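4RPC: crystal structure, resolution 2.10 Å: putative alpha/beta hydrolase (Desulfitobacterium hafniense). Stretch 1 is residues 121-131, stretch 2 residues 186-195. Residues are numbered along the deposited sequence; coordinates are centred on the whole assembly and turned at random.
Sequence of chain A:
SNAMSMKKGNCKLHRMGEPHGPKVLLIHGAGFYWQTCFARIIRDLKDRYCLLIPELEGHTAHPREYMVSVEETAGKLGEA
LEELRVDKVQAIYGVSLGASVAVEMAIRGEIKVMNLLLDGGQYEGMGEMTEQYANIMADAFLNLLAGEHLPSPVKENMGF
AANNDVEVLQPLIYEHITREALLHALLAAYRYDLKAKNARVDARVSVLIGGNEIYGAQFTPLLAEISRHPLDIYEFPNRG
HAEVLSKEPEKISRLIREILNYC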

# COMPACT_ATOMS: atom_id res chain seq x y z
N GLY A 121 -2.69 -4.51 4.36
CA GLY A 121 -3.91 -3.76 4.25
C GLY A 121 -4.70 -3.85 5.51
O GLY A 121 -4.64 -4.87 6.22
N GLN A 122 -5.43 -2.78 5.79
CA GLN A 122 -6.22 -2.60 6.99
C GLN A 122 -7.51 -1.98 6.45
O GLN A 122 -7.44 -0.98 5.78
CB GLN A 122 -5.46 -1.69 8.02
CG GLN A 122 -5.22 -0.17 7.67
CD GLN A 122 -3.93 0.23 6.80
OE1 GLN A 122 -3.95 1.26 6.06
NE2 GLN A 122 -2.82 -0.57 6.91
N TYR A 123 -8.67 -2.61 6.64
CA TYR A 123 -9.89 -2.18 5.92
C TYR A 123 -11.13 -2.04 6.80
O TYR A 123 -12.26 -1.96 6.29
CB TYR A 123 -10.23 -3.12 4.77
CG TYR A 123 -9.05 -3.58 3.96
CD1 TYR A 123 -8.60 -2.84 2.82
CD2 TYR A 123 -8.38 -4.74 4.30
CE1 TYR A 123 -7.51 -3.27 2.07
CE2 TYR A 123 -7.27 -5.14 3.56
CZ TYR A 123 -6.85 -4.40 2.44
OH TYR A 123 -5.77 -4.87 1.74
N GLU A 124 -10.92 -1.94 8.09
CA GLU A 124 -12.02 -2.00 9.05
C GLU A 124 -12.98 -0.79 8.97
O GLU A 124 -14.22 -0.93 8.82
CB GLU A 124 -11.43 -2.11 10.45
CG GLU A 124 -12.44 -2.17 11.57
CD GLU A 124 -13.21 -3.47 11.56
OE1 GLU A 124 -12.66 -4.51 12.01
OE2 GLU A 124 -14.36 -3.46 11.08
N GLY A 125 -12.42 0.40 9.09
CA GLY A 125 -13.19 1.61 9.14
C GLY A 125 -13.51 2.03 10.56
O GLY A 125 -14.46 1.59 11.12
N MSE A 126 -12.71 2.90 11.12
CA MSE A 126 -12.79 3.21 12.51
C MSE A 126 -13.78 4.26 12.94
O MSE A 126 -13.82 4.55 14.11
CB MSE A 126 -11.49 3.76 13.00
CG MSE A 126 -10.28 3.27 12.30
SE MSE A 126 -9.05 2.82 13.69
CE MSE A 126 -9.79 1.02 13.52
N GLY A 127 -14.51 4.85 12.03
CA GLY A 127 -15.51 5.81 12.42
C GLY A 127 -14.91 6.87 13.28
O GLY A 127 -13.90 7.41 12.97
N GLU A 128 -15.54 7.17 14.39
CA GLU A 128 -15.04 8.31 15.18
C GLU A 128 -13.74 8.06 15.97
O GLU A 128 -13.17 9.02 16.43
CB GLU A 128 -16.12 8.90 16.08
CG GLU A 128 -17.21 9.67 15.33
CD GLU A 128 -16.73 10.99 14.71
OE1 GLU A 128 -16.18 11.87 15.43
OE2 GLU A 128 -16.91 11.16 13.49
N MSE A 129 -13.24 6.81 16.08
CA MSE A 129 -11.88 6.57 16.62
C MSE A 129 -10.76 6.93 15.61
O MSE A 129 -9.55 6.95 15.96
CB MSE A 129 -11.60 5.10 16.96
CG MSE A 129 -12.48 4.28 17.89
SE MSE A 129 -12.46 4.91 19.77
CE MSE A 129 -10.55 5.31 19.73
N THR A 130 -11.12 7.16 14.36
CA THR A 130 -10.15 7.45 13.28
C THR A 130 -9.16 8.54 13.70
O THR A 130 -7.97 8.38 13.52
CB THR A 130 -10.84 7.92 12.01
OG1 THR A 130 -11.67 6.90 11.51
CG2 THR A 130 -9.86 8.24 10.93
N GLU A 131 -9.65 9.63 14.28
CA GLU A 131 -8.81 10.79 14.68
C GLU A 131 -7.74 10.41 15.70
O GLU A 131 -6.56 10.76 15.59
CB GLU A 131 -9.68 11.97 15.24
CG GLU A 131 -8.90 13.28 15.62
CD GLU A 131 -8.26 14.01 14.41
OE1 GLU A 131 -8.89 14.04 13.30
OE2 GLU A 131 -7.13 14.60 14.54
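Stretch 2, residues 186-195: LLAAYRYDLK

A helix end that packs against a loop must find partners for the carbonyl groups that its own helix no longer satisfies, and the contact between residues 186-195 and residues 121-131 of this putative alpha/beta hydrolase is a compact example. Stretch 2 is helical through Arg191. Tyr192, with phi/psi of -52/125°, is the first residue to leave helical geometry, and an extended Asp193 follows. Stretch 1 is loop or turn for most of its length and is helical at Thr130 and Glu131. The two run in opposite senses: Thr130 lies nearest Tyr190 (CA to CA 5.4 Å), Gly125 nearest Asp193 (CA to CA 4.1 Å) and Tyr123 nearest Leu194 (CA to CA 5.6 Å).

Tyr190 is the most heavily covered residue. Its CB points toward stretch 1, chi1 is in the m well, and Met126, a selenomethionine, packs beside it, with Met126 CG 3.6 Å from Tyr190 CB. The selenium, Met126 SE, lies 4.4 Å from the centroid of the Tyr190 ring in an oblique approach. The backbone fixes the same pair, since Met126 N donates to Tyr190 O at 2.9 Å along a nearly straight line, giving the carbonyl near the helix end a partner from the loop.

Thr130, the second most covered, turns its CB toward the helix. Its methyl rests on the helix backbone and the base of the tyrosine: Thr130 CG2 is 3.3 Å from Leu187 O and 3.6 Å from Tyr190 CB. The hydroxyl serves its own stretch, Thr130 OG1 donating to Gly127 O at 2.7 Å. Arg191 starts away from stretch 1, but its end comes nearer, laying one face of the guanidinium over Thr130 CB, which is 3.9 Å from Arg191 NH1.

Beyond the helix, close backbone approach depends on Gly125. Gly125 CA lies 3.1 Å from Tyr192 O, and a CB here would clash with Asp193 CB; the glycine's own backbone angles would also jam a CB against the preceding carbonyl. Tyr123, third in coverage, holds the far end. Tyr123 CB meets Leu194 CB at 3.8 Å, while Leu194 N gives a weak hydrogen bond to Tyr123 O at 3.3 Å.

Water completes the fit where direct bonds are absent. One molecule donates to both Gln122 O (2.8 Å) and Ala189 O (2.7 Å); another accepts from Gly127 N (2.7 Å) and donates to Arg191 O (2.9 Å), so Ala189 O and Arg191 O, like Tyr190 O, find partners beyond the helix.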

# COMPACT_ATOMS: atom_id res chain seq x y z
N LEU A 186 -3.32 9.18 6.95
CA LEU A 186 -3.75 8.24 8.00
C LEU A 186 -5.23 8.33 8.37
O LEU A 186 -5.86 7.29 8.68
CB LEU A 186 -2.92 8.41 9.25
CG LEU A 186 -1.48 7.93 9.05
CD1 LEU A 186 -0.64 8.48 10.18
CD2 LEU A 186 -1.32 6.41 8.93
N LEU A 187 -5.77 9.54 8.33
CA LEU A 187 -7.19 9.68 8.56
C LEU A 187 -7.95 8.91 7.46
O LEU A 187 -8.89 8.16 7.76
CB LEU A 187 -7.64 11.14 8.65
CG LEU A 187 -7.09 11.97 9.79
CD1 LEU A 187 -7.19 13.44 9.50
CD2 LEU A 187 -7.81 11.65 11.11
N ALA A 188 -7.49 9.09 6.22
CA ALA A 188 -8.07 8.41 5.05
C ALA A 188 -7.92 6.94 5.24
O ALA A 188 -8.89 6.22 5.09
CB ALA A 188 -7.45 8.85 3.72
N ALA A 189 -6.73 6.47 5.55
CA ALA A 189 -6.51 5.05 5.81
C ALA A 189 -7.48 4.47 6.84
O ALA A 189 -8.18 3.51 6.55
CB ALA A 189 -5.11 4.81 6.24
N TYR A 190 -7.57 5.09 8.02
CA TYR A 190 -8.39 4.60 9.10
C TYR A 190 -9.89 4.77 8.89
O TYR A 190 -10.63 4.03 9.45
CB TYR A 190 -7.97 5.26 10.43
CG TYR A 190 -6.70 4.67 10.96
CD1 TYR A 190 -6.55 3.29 11.07
CD2 TYR A 190 -5.66 5.47 11.35
CE1 TYR A 190 -5.37 2.74 11.55
CE2 TYR A 190 -4.47 4.94 11.80
CZ TYR A 190 -4.32 3.58 11.91
OH TYR A 190 -3.18 3.05 12.41
N ARG A 191 -10.33 5.74 8.11
CA ARG A 191 -11.74 5.94 7.78
C ARG A 191 -12.29 4.91 6.80
O ARG A 191 -13.45 4.55 6.89
CB ARG A 191 -11.94 7.32 7.15
CG ARG A 191 -13.36 7.78 7.09
CD ARG A 191 -13.79 8.57 8.30
NE ARG A 191 -12.88 9.69 8.56
CZ ARG A 191 -12.87 10.40 9.70
NH1 ARG A 191 -13.73 10.11 10.68
NH2 ARG A 191 -11.96 11.41 9.85
N TYR A 192 -11.47 4.45 5.85
CA TYR A 192 -11.97 3.56 4.77
C TYR A 192 -12.72 2.36 5.34
O TYR A 192 -12.22 1.60 6.16
CB TYR A 192 -10.82 3.09 3.90
CG TYR A 192 -11.22 2.41 2.60
CD1 TYR A 192 -11.99 3.07 1.65
CD2 TYR A 192 -10.79 1.16 2.29
CE1 TYR A 192 -12.33 2.45 0.46
CE2 TYR A 192 -11.14 0.52 1.12
CZ TYR A 192 -11.89 1.17 0.18
OH TYR A 192 -12.24 0.53 -1.03
N ASP A 193 -13.93 2.18 4.91
CA ASP A 193 -14.71 1.04 5.37
C ASP A 193 -15.12 0.16 4.19
O ASP A 193 -16.07 0.45 3.46
CB ASP A 193 -15.89 1.60 6.15
CG ASP A 193 -16.77 0.53 6.78
OD1 ASP A 193 -16.48 -0.67 6.71
OD2 ASP A 193 -17.80 0.94 7.32
N LEU A 194 -14.38 -0.92 3.98
CA LEU A 194 -14.58 -1.79 2.82
C LEU A 194 -15.83 -2.68 2.94
O LEU A 194 -16.53 -2.86 1.98
CB LEU A 194 -13.36 -2.68 2.64
CG LEU A 194 -13.40 -3.72 1.53
CD1 LEU A 194 -13.68 -3.00 0.24
CD2 LEU A 194 -12.09 -4.48 1.49
N LYS A 195 -16.11 -3.20 4.12
CA LYS A 195 -17.27 -4.06 4.33
C LYS A 195 -18.55 -3.35 3.89
O LYS A 195 -19.39 -3.98 3.26
CB LYS A 195 -17.40 -4.48 5.80
CG LYS A 195 -18.60 -5.36 6.10
CD LYS A 195 -18.23 -6.56 6.98
CE LYS A 195 -19.47 -7.25 7.54
NZ LYS A 195 -20.45 -7.60 6.46
O HOH W 1 -7.62 1.58 4.76
O HOH W 2 -14.53 -2.99 6.48
O HOH W 3 -14.93 4.62 9.42